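Long-range contacts in 5'-methylthioadenosine nucleosidase / s-adenosylhomocysteine nucleosidase (Brucella melitensis bv. 1, PDB 4PR3), which is a nucleosidase of the phosphorylase superfamily that binds adenine in a pocket of its alpha/beta domain: residues A[45-50]-A[209-214]; A[101-106]-A[132-137]. All coordinates share one frame; numbering follows the deposited sequence.

Interaction 1: residues A[45-50]-A[209-214]; sequences RHLAKL and VIDEKL
Asp211 reaches across from helix 207-226 and grips the start of the weakly bonded helix at about 45-50 with both carboxylate oxygens. Asp211 OD2 accepts two hydrogen bonds, one from the backbone N of His46 at 3.1 Å on its syn side and one from the ring atom ND1 of His46 at 3.0 Å, which meets it nearly head-on to the C-O bond. The oxygen lies close to the plane of the imidazole, at its edge, as a ring N-H requires, although ring and carboxylate planes are turned 53° apart. Asp211 OD1 accepts from Leu47 N at 3.1 Å on the syn side, the donor tilted out of the carboxylate plane, and Gly44 N adds a weak bond to OD1. Aspartate suits this place because its carboxylate offers two acceptors spaced for the consecutive amides of His46 and Leu47, and the short side chain holds them close; its CG stands anti to the backbone N (chi1 159°), which carries the carboxylate out to the other helix.

Glu212 runs alongside the imidazole and covers one face: Glu212 CB is 4.1 Å from the centroid of the His46 ring and almost on its normal, a CH-pi contact. Leu47 slides past Asp211, and Leu47 CD1 meets Leu214 CD2 at 4.2 Å, adding an apolar contact on the buried side of the polar one. The segment axes come within 8.0 Å at 31°.

In the second shell, Arg45 NH2 makes a weak bond to His208 NE2. The His46-Asp211 pair is a histidine-carboxylate hydrogen bond bridging two helices far apart in sequence. Its ND1 bond fixes the ring's rotation, and the N-H donors gathered round buried Asp211 would probably favour its anionic form.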
ATOM      1  N   ARG A  45     -23.936  -8.290 -12.894  1.00 39.42           N
ATOM      2  CA  ARG A  45     -24.419  -8.509 -14.256  1.00 38.37           C
ATOM      3  C   ARG A  45     -24.391  -7.244 -15.114  1.00 36.31           C
ATOM      4  O   ARG A  45     -23.974  -7.281 -16.273  1.00 27.67           O
ATOM      5  CB  ARG A  45     -25.839  -9.080 -14.231  1.00 37.68           C
ATOM      6  CG  ARG A  45     -25.988 -10.360 -13.422  1.00 47.26           C
ATOM      7  CD  ARG A  45     -27.404 -10.924 -13.508  1.00 51.38           C
ATOM      8  NE  ARG A  45     -28.394 -10.061 -12.867  1.00 51.75           N
ATOM      9  CZ  ARG A  45     -29.175  -9.202 -13.515  1.00 50.67           C
ATOM     10  NH1 ARG A  45     -29.085  -9.083 -14.834  1.00 49.75           N
ATOM     11  NH2 ARG A  45     -30.047  -8.461 -12.845  1.00 48.33           N
ATOM     12  N   HIS A  46     -24.845  -6.130 -14.545  1.00 37.61           N
ATOM     13  CA  HIS A  46     -24.919  -4.869 -15.278  1.00 34.47           C
ATOM     14  C   HIS A  46     -23.538  -4.298 -15.605  1.00 31.53           C
ATOM     15  O   HIS A  46     -23.325  -3.756 -16.689  1.00 28.61           O
ATOM     16  CB  HIS A  46     -25.738  -3.839 -14.499  1.00 38.69           C
ATOM     17  CG  HIS A  46     -27.184  -4.198 -14.359  1.00 42.02           C
ATOM     18  ND1 HIS A  46     -27.648  -5.059 -13.388  1.00 42.79           N
ATOM     19  CD2 HIS A  46     -28.272  -3.807 -15.065  1.00 45.10           C
ATOM     20  CE1 HIS A  46     -28.958  -5.183 -13.500  1.00 49.74           C
ATOM     21  NE2 HIS A  46     -29.362  -4.434 -14.512  1.00 52.63           N
ATOM     22  N   LEU A  47     -22.605  -4.416 -14.665  1.00 31.01           N
ATOM     23  CA  LEU A  47     -21.237  -3.966 -14.895  1.00 28.00           C
ATOM     24  C   LEU A  47     -20.533  -4.877 -15.893  1.00 27.86           C
ATOM     25  O   LEU A  47     -19.664  -4.435 -16.646  1.00 25.73           O
ATOM     26  CB  LEU A  47     -20.452  -3.912 -13.582  1.00 29.38           C
ATOM     27  CG  LEU A  47     -20.731  -2.718 -12.665  1.00 24.26           C
ATOM     28  CD1 LEU A  47     -20.002  -2.871 -11.338  1.00 26.37           C
ATOM     29  CD2 LEU A  47     -20.332  -1.422 -13.350  1.00 20.27           C
ATOM     30  N   ALA A  48     -20.921  -6.148 -15.897  1.00 31.03           N
ATOM     31  CA  ALA A  48     -20.338  -7.128 -16.806  1.00 30.67           C
ATOM     32  C   ALA A  48     -20.610  -6.767 -18.264  1.00 31.01           C
ATOM     33  O   ALA A  48     -19.828  -7.105 -19.153  1.00 30.94           O
ATOM     34  CB  ALA A  48     -20.863  -8.522 -16.496  1.00 25.77           C
ATOM     35  N   LYS A  49     -21.722  -6.078 -18.502  1.00 28.37           N
ATOM     36  CA  LYS A  49     -22.062  -5.628 -19.846  1.00 28.50           C
ATOM     37  C   LYS A  49     -21.132  -4.510 -20.317  1.00 24.21           C
ATOM     38  O   LYS A  49     -20.802  -4.425 -21.498  1.00 22.60           O
ATOM     39  CB  LYS A  49     -23.527  -5.178 -19.917  1.00 25.93           C
ATOM     40  CG  LYS A  49     -24.529  -6.330 -19.882  1.00 32.17           C
ATOM     41  CD  LYS A  49     -25.965  -5.861 -20.115  1.00 35.77           C
ATOM     42  CE  LYS A  49     -26.540  -5.161 -18.889  1.00 47.76           C
ATOM     43  NZ  LYS A  49     -27.977  -4.788 -19.061  1.00 41.55           N
ATOM     44  N   LEU A  50     -20.706  -3.662 -19.384  1.00 24.96           N
ATOM     45  CA  LEU A  50     -19.902  -2.484 -19.714  1.00 19.31           C
ATOM     46  C   LEU A  50     -18.404  -2.734 -19.914  1.00 20.82           C
ATOM     47  O   LEU A  50     -17.804  -2.182 -20.834  1.00 20.45           O
ATOM     48  CB  LEU A  50     -20.121  -1.388 -18.669  1.00 19.09           C
ATOM     49  CG  LEU A  50     -21.573  -0.931 -18.517  1.00 20.55           C
ATOM     50  CD1 LEU A  50     -21.721   0.014 -17.342  1.00 19.32           C
ATOM     51  CD2 LEU A  50     -22.063  -0.278 -19.796  1.00 19.33           C
ATOM     52  N   VAL A 209     -28.349  -3.950  -6.176  1.00 51.14           N
ATOM     53  CA  VAL A 209     -28.746  -2.573  -6.433  1.00 46.63           C
ATOM     54  C   VAL A 209     -27.509  -1.721  -6.703  1.00 38.62           C
ATOM     55  O   VAL A 209     -27.521  -0.847  -7.571  1.00 33.02           O
ATOM     56  CB  VAL A 209     -29.527  -1.983  -5.244  1.00 42.89           C
ATOM     57  CG1 VAL A 209     -30.111  -0.626  -5.610  1.00 38.41           C
ATOM     58  CG2 VAL A 209     -30.626  -2.937  -4.807  1.00 40.50           C
ATOM     59  N   ILE A 210     -26.442  -1.991  -5.955  1.00 38.40           N
ATOM     60  CA  ILE A 210     -25.180  -1.276  -6.109  1.00 34.52           C
ATOM     61  C   ILE A 210     -24.617  -1.466  -7.515  1.00 34.88           C
ATOM     62  O   ILE A 210     -24.173  -0.506  -8.144  1.00 30.17           O
ATOM     63  CB  ILE A 210     -24.135  -1.736  -5.069  1.00 35.63           C
ATOM     64  CG1 ILE A 210     -24.670  -1.539  -3.649  1.00 38.74           C
ATOM     65  CG2 ILE A 210     -22.825  -0.984  -5.245  1.00 25.95           C
ATOM     66  CD1 ILE A 210     -24.873  -0.087  -3.267  1.00 28.45           C
ATOM     67  N   ASP A 211     -24.656  -2.703  -8.004  1.00 37.71           N
ATOM     68  CA  ASP A 211     -24.156  -3.035  -9.338  1.00 32.15           C
ATOM     69  C   ASP A 211     -24.916  -2.315 -10.454  1.00 33.66           C
ATOM     70  O   ASP A 211     -24.323  -1.909 -11.452  1.00 30.86           O
ATOM     71  CB  ASP A 211     -24.194  -4.551  -9.560  1.00 36.86           C
ATOM     72  CG  ASP A 211     -24.184  -4.933 -11.032  1.00 41.77           C
ATOM     73  OD1 ASP A 211     -23.107  -4.868 -11.662  1.00 40.18           O
ATOM     74  OD2 ASP A 211     -25.254  -5.309 -11.557  1.00 45.47           O
ATOM     75  N   GLU A 212     -26.224  -2.154 -10.282  1.00 36.87           N
ATOM     76  CA  GLU A 212     -27.044  -1.491 -11.291  1.00 35.85           C
ATOM     77  C   GLU A 212     -26.840   0.026 -11.289  1.00 28.51           C
ATOM     78  O   GLU A 212     -26.771   0.656 -12.344  1.00 25.71           O
ATOM     79  CB  GLU A 212     -28.522  -1.831 -11.092  1.00 39.17           C
ATOM     80  CG  GLU A 212     -29.450  -1.178 -12.107  1.00 47.98           C
ATOM     81  CD  GLU A 212     -30.905  -1.558 -11.902  1.00 62.80           C
ATOM     82  OE1 GLU A 212     -31.164  -2.626 -11.305  1.00 64.82           O
ATOM     83  OE2 GLU A 212     -31.789  -0.788 -12.333  1.00 60.82           O
ATOM     84  N   LYS A 213     -26.742   0.609 -10.100  1.00 29.40           N
ATOM     85  CA  LYS A 213     -26.530   2.048  -9.981  1.00 26.48           C
ATOM     86  C   LYS A 213     -25.108   2.437 -10.373  1.00 21.68           C
ATOM     87  O   LYS A 213     -24.873   3.527 -10.888  1.00 21.99           O
ATOM     88  CB  LYS A 213     -26.851   2.524  -8.564  1.00 24.14           C
ATOM     89  CG  LYS A 213     -28.335   2.500  -8.232  1.00 23.78           C
ATOM     90  CD  LYS A 213     -28.584   2.896  -6.788  1.00 27.45           C
ATOM     91  CE  LYS A 213     -30.071   2.964  -6.473  1.00 30.93           C
ATOM     92  NZ  LYS A 213     -30.752   4.079  -7.189  1.00 34.15           N
ATOM     93  N   LEU A 214     -24.164   1.534 -10.128  1.00 23.43           N
ATOM     94  CA  LEU A 214     -22.774   1.750 -10.508  1.00 19.93           C
ATOM     95  C   LEU A 214     -22.624   1.708 -12.027  1.00 20.27           C
ATOM     96  O   LEU A 214     -21.816   2.437 -12.606  1.00 16.49           O
ATOM     97  CB  LEU A 214     -21.884   0.688  -9.862  1.00 19.31           C
ATOM     98  CG  LEU A 214     -20.640   1.143  -9.102  1.00 18.75           C
ATOM     99  CD1 LEU A 214     -20.945   2.349  -8.243  1.00 14.30           C
ATOM    100  CD2 LEU A 214     -20.117   0.003  -8.241  1.00 18.27           C
TER

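Interaction 2: residues A[101-106]-A[132-137]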
ATOM      1  N   TYR A 101     -21.872   7.384  -5.641  1.00 12.63           N
ATOM      2  CA  TYR A 101     -21.211   8.679  -5.548  1.00 10.38           C
ATOM      3  C   TYR A 101     -19.882   8.663  -6.292  1.00 10.10           C
ATOM      4  O   TYR A 101     -19.186   7.650  -6.309  1.00 10.15           O
ATOM      5  CB  TYR A 101     -20.952   9.033  -4.079  1.00 11.33           C
ATOM      6  CG  TYR A 101     -22.205   9.215  -3.250  1.00 15.70           C
ATOM      7  CD1 TYR A 101     -22.926   8.120  -2.785  1.00 15.00           C
ATOM      8  CD2 TYR A 101     -22.660  10.483  -2.920  1.00 16.80           C
ATOM      9  CE1 TYR A 101     -24.066   8.286  -2.029  1.00 17.46           C
ATOM     10  CE2 TYR A 101     -23.800  10.659  -2.165  1.00 17.24           C
ATOM     11  CZ  TYR A 101     -24.499   9.560  -1.722  1.00 17.10           C
ATOM     12  OH  TYR A 101     -25.632   9.734  -0.969  1.00 17.22           O
ATOM     13  N   GLN A 102     -19.525   9.790  -6.900  1.00  9.82           N
ATOM     14  CA  GLN A 102     -18.195   9.944  -7.475  1.00  6.94           C
ATOM     15  C   GLN A 102     -17.292  10.592  -6.437  1.00  6.21           C
ATOM     16  O   GLN A 102     -17.739  11.428  -5.655  1.00  6.71           O
ATOM     17  CB  GLN A 102     -18.231  10.770  -8.760  1.00  7.03           C
ATOM     18  CG  GLN A 102     -18.669  12.208  -8.578  1.00  7.79           C
ATOM     19  CD  GLN A 102     -18.738  12.963  -9.891  1.00  8.95           C
ATOM     20  OE1 GLN A 102     -17.828  12.881 -10.716  1.00  9.34           O
ATOM     21  NE2 GLN A 102     -19.827  13.696 -10.095  1.00  8.20           N
ATOM     22  N   VAL A 103     -16.027  10.191  -6.417  1.00  7.14           N
ATOM     23  CA  VAL A 103     -15.115  10.621  -5.368  1.00  5.85           C
ATOM     24  C   VAL A 103     -14.510  11.976  -5.695  1.00  6.80           C
ATOM     25  O   VAL A 103     -13.774  12.122  -6.673  1.00  5.63           O
ATOM     26  CB  VAL A 103     -13.972   9.607  -5.182  1.00  5.93           C
ATOM     27  CG1 VAL A 103     -13.123   9.985  -3.981  1.00  6.22           C
ATOM     28  CG2 VAL A 103     -14.535   8.207  -5.028  1.00  4.94           C
ATOM     29  N   SER A 104     -14.825  12.963  -4.861  1.00  7.58           N
ATOM     30  CA  SER A 104     -14.322  14.319  -5.035  1.00  6.74           C
ATOM     31  C   SER A 104     -12.910  14.456  -4.478  1.00  7.34           C
ATOM     32  O   SER A 104     -12.076  15.171  -5.031  1.00  7.49           O
ATOM     33  CB  SER A 104     -15.262  15.325  -4.366  1.00  8.21           C
ATOM     34  OG  SER A 104     -15.395  15.067  -2.978  1.00  7.21           O
ATOM     35  N   SER A 105     -12.656  13.777  -3.364  1.00  7.39           N
ATOM     36  CA  SER A 105     -11.340  13.788  -2.744  1.00  7.17           C
ATOM     37  C   SER A 105     -11.130  12.528  -1.922  1.00  8.06           C
ATOM     38  O   SER A 105     -12.093  11.911  -1.468  1.00  7.72           O
ATOM     39  CB  SER A 105     -11.179  15.017  -1.860  1.00  8.08           C
ATOM     40  OG  SER A 105     -12.127  14.999  -0.815  1.00  9.99           O
ATOM     41  N   VAL A 106      -9.870  12.148  -1.732  1.00  7.84           N
ATOM     42  CA  VAL A 106      -9.549  10.945  -0.978  1.00  6.88           C
ATOM     43  C   VAL A 106      -8.456  11.213   0.056  1.00  6.30           C
ATOM     44  O   VAL A 106      -7.581  12.054  -0.146  1.00  7.47           O
ATOM     45  CB  VAL A 106      -9.145   9.771  -1.914  1.00  6.89           C
ATOM     46  CG1 VAL A 106      -7.788  10.015  -2.531  1.00  4.69           C
ATOM     47  CG2 VAL A 106      -9.163   8.445  -1.164  1.00  6.91           C
ATOM     48  N   VAL A 132      -6.750  14.823  -0.739  1.00 14.60           N
ATOM     49  CA  VAL A 132      -6.293  14.966  -2.114  1.00  9.72           C
ATOM     50  C   VAL A 132      -7.457  15.041  -3.087  1.00 10.94           C
ATOM     51  O   VAL A 132      -8.188  14.067  -3.269  1.00  9.09           O
ATOM     52  CB  VAL A 132      -5.373  13.810  -2.525  1.00 10.77           C
ATOM     53  CG1 VAL A 132      -4.715  14.118  -3.860  1.00 10.41           C
ATOM     54  CG2 VAL A 132      -4.324  13.562  -1.453  1.00 11.87           C
ATOM     55  N   GLU A 133      -7.615  16.206  -3.709  1.00 12.82           N
ATOM     56  CA  GLU A 133      -8.664  16.426  -4.697  1.00 11.01           C
ATOM     57  C   GLU A 133      -8.458  15.538  -5.915  1.00 10.27           C
ATOM     58  O   GLU A 133      -7.358  15.468  -6.457  1.00 10.42           O
ATOM     59  CB  GLU A 133      -8.674  17.890  -5.140  1.00  8.83           C
ATOM     60  CG  GLU A 133      -9.047  18.868  -4.047  1.00 12.89           C
ATOM     61  CD  GLU A 133     -10.482  18.704  -3.597  1.00 20.54           C
ATOM     62  OE1 GLU A 133     -11.359  18.541  -4.471  1.00 18.05           O
ATOM     63  OE2 GLU A 133     -10.731  18.731  -2.371  1.00 23.20           O
ATOM     64  N   LEU A 134      -9.516  14.856  -6.340  1.00  9.63           N
ATOM     65  CA  LEU A 134      -9.485  14.142  -7.609  1.00  9.04           C
ATOM     66  C   LEU A 134      -9.802  15.130  -8.735  1.00 11.18           C
ATOM     67  O   LEU A 134     -10.574  16.073  -8.539  1.00  9.18           O
ATOM     68  CB  LEU A 134     -10.461  12.957  -7.600  1.00  7.64           C
ATOM     69  CG  LEU A 134     -10.111  11.801  -6.647  1.00 10.50           C
ATOM     70  CD1 LEU A 134     -10.708  10.482  -7.125  1.00  8.34           C
ATOM     71  CD2 LEU A 134      -8.605  11.662  -6.457  1.00 12.97           C
ATOM     72  N   PRO A 135      -9.196  14.926  -9.915  1.00 12.39           N
ATOM     73  CA  PRO A 135      -9.257  15.918 -10.999  1.00 12.05           C
ATOM     74  C   PRO A 135     -10.619  16.104 -11.677  1.00 10.67           C
ATOM     75  O   PRO A 135     -10.820  17.144 -12.297  1.00 16.75           O
ATOM     76  CB  PRO A 135      -8.245  15.376 -12.018  1.00 12.28           C
ATOM     77  CG  PRO A 135      -8.224  13.905 -11.778  1.00  9.42           C
ATOM     78  CD  PRO A 135      -8.382  13.754 -10.287  1.00 10.79           C
ATOM     79  N   PHE A 136     -11.528  15.140 -11.572  1.00  9.01           N
ATOM     80  CA  PHE A 136     -12.713  15.153 -12.432  1.00  9.35           C
ATOM     81  C   PHE A 136     -14.064  15.281 -11.729  1.00  7.60           C
ATOM     82  O   PHE A 136     -14.238  14.848 -10.591  1.00  8.38           O
ATOM     83  CB  PHE A 136     -12.723  13.917 -13.330  1.00  8.99           C
ATOM     84  CG  PHE A 136     -11.528  13.820 -14.230  1.00 12.47           C
ATOM     85  CD1 PHE A 136     -11.058  14.940 -14.895  1.00 11.79           C
ATOM     86  CD2 PHE A 136     -10.864  12.616 -14.396  1.00  8.81           C
ATOM     87  CE1 PHE A 136      -9.955  14.857 -15.724  1.00 11.61           C
ATOM     88  CE2 PHE A 136      -9.760  12.530 -15.221  1.00 14.21           C
ATOM     89  CZ  PHE A 136      -9.305  13.653 -15.886  1.00 11.32           C
ATOM     90  N   ARG A 137     -15.011  15.889 -12.437  1.00  6.38           N
ATOM     91  CA  ARG A 137     -16.395  15.982 -11.995  1.00  8.43           C
ATOM     92  C   ARG A 137     -17.314  15.663 -13.163  1.00  7.15           C
ATOM     93  O   ARG A 137     -17.294  16.354 -14.178  1.00  6.81           O
ATOM     94  CB  ARG A 137     -16.707  17.386 -11.470  1.00  5.88           C
ATOM     95  CG  ARG A 137     -15.882  17.807 -10.261  1.00  5.78           C
ATOM     96  CD  ARG A 137     -16.138  16.905  -9.066  1.00  4.90           C
ATOM     97  NE  ARG A 137     -15.353  17.320  -7.909  1.00  8.50           N
ATOM     98  CZ  ARG A 137     -14.133  16.870  -7.628  1.00  7.81           C
ATOM     99  NH1 ARG A 137     -13.549  15.975  -8.415  1.00  7.84           N
ATOM    100  NH2 ARG A 137     -13.497  17.314  -6.555  1.00  6.17           N
TER
HETATM  101  O   HOH W   1     -15.303  12.126 -10.607  1.00  5.59           O
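The guanidinium of Arg137 lies flat over the corner at Ser104, whose CA sits 3.4 Å above one face, offset toward the rim, with CB on the same face. At the guanidinium edge, in its plane, Glu133 OE1 forms a salt bridge to Arg137 NH2 at 3.2 Å. NH2 also makes a weak bond to Ser104 O, while NH1 bonds back to Leu134 O, so the head of Arg137 ties residues 133-137 together. A bend at chi2 (-62°) folds the arginine back over Ser104. The Phe136 ring carries Pro135 CG over the centre of one face.

Alongside, the backbones pair antiparallel. Val106 and Val132 form a hydrogen-bonded pair, 3.0 Å from Val106 N to Val132 O and the same from Val132 N to Val106 O; Ser105 and Glu133 follow as a non-hydrogen-bonded pair. Leu134 N then reaches Ser104 O at 2.9 Å. Leu134 CD1 packs obliquely on Val103 CB at 3.9 Å, an apolar side chain suited to its buried place between Val103 and Leu174. A water donates to both Gln102 OE1 and Phe136 O, while Gln102 NE2 bonds Val138 O and Ile141 O.

Residues 101-104 carry backbone bonds to strands 142-148 and 184-192; after the corner at Ser104, Ser105 and Val106 pair with strand 132-133. Val106, Val132 and Leu134 together pack against Leu174 of helix 170-180.

How the interactions relate
Both contacts belong to one phosphorylase-superfamily domain, with centres about 21 Å apart and nearest atoms about 6 Å apart, so they do not touch. In chain order come 45-50, 101-106, 132-137 and 209-214: interaction 1 joins early and late helices, and interaction 2 closes a shorter excursion between them. Strand 100-108 provides the link, for Lys213 and Leu214 of helix 207-226 touch Val100 at its start, while its later residues pair with strand 132-133. One contact thus holds two helices together and the other extends the mixed sheet. The side chains of Leu214 and Val106 each lie about 11 Å from the bound adenine, and neither is among the residues lining its pocket.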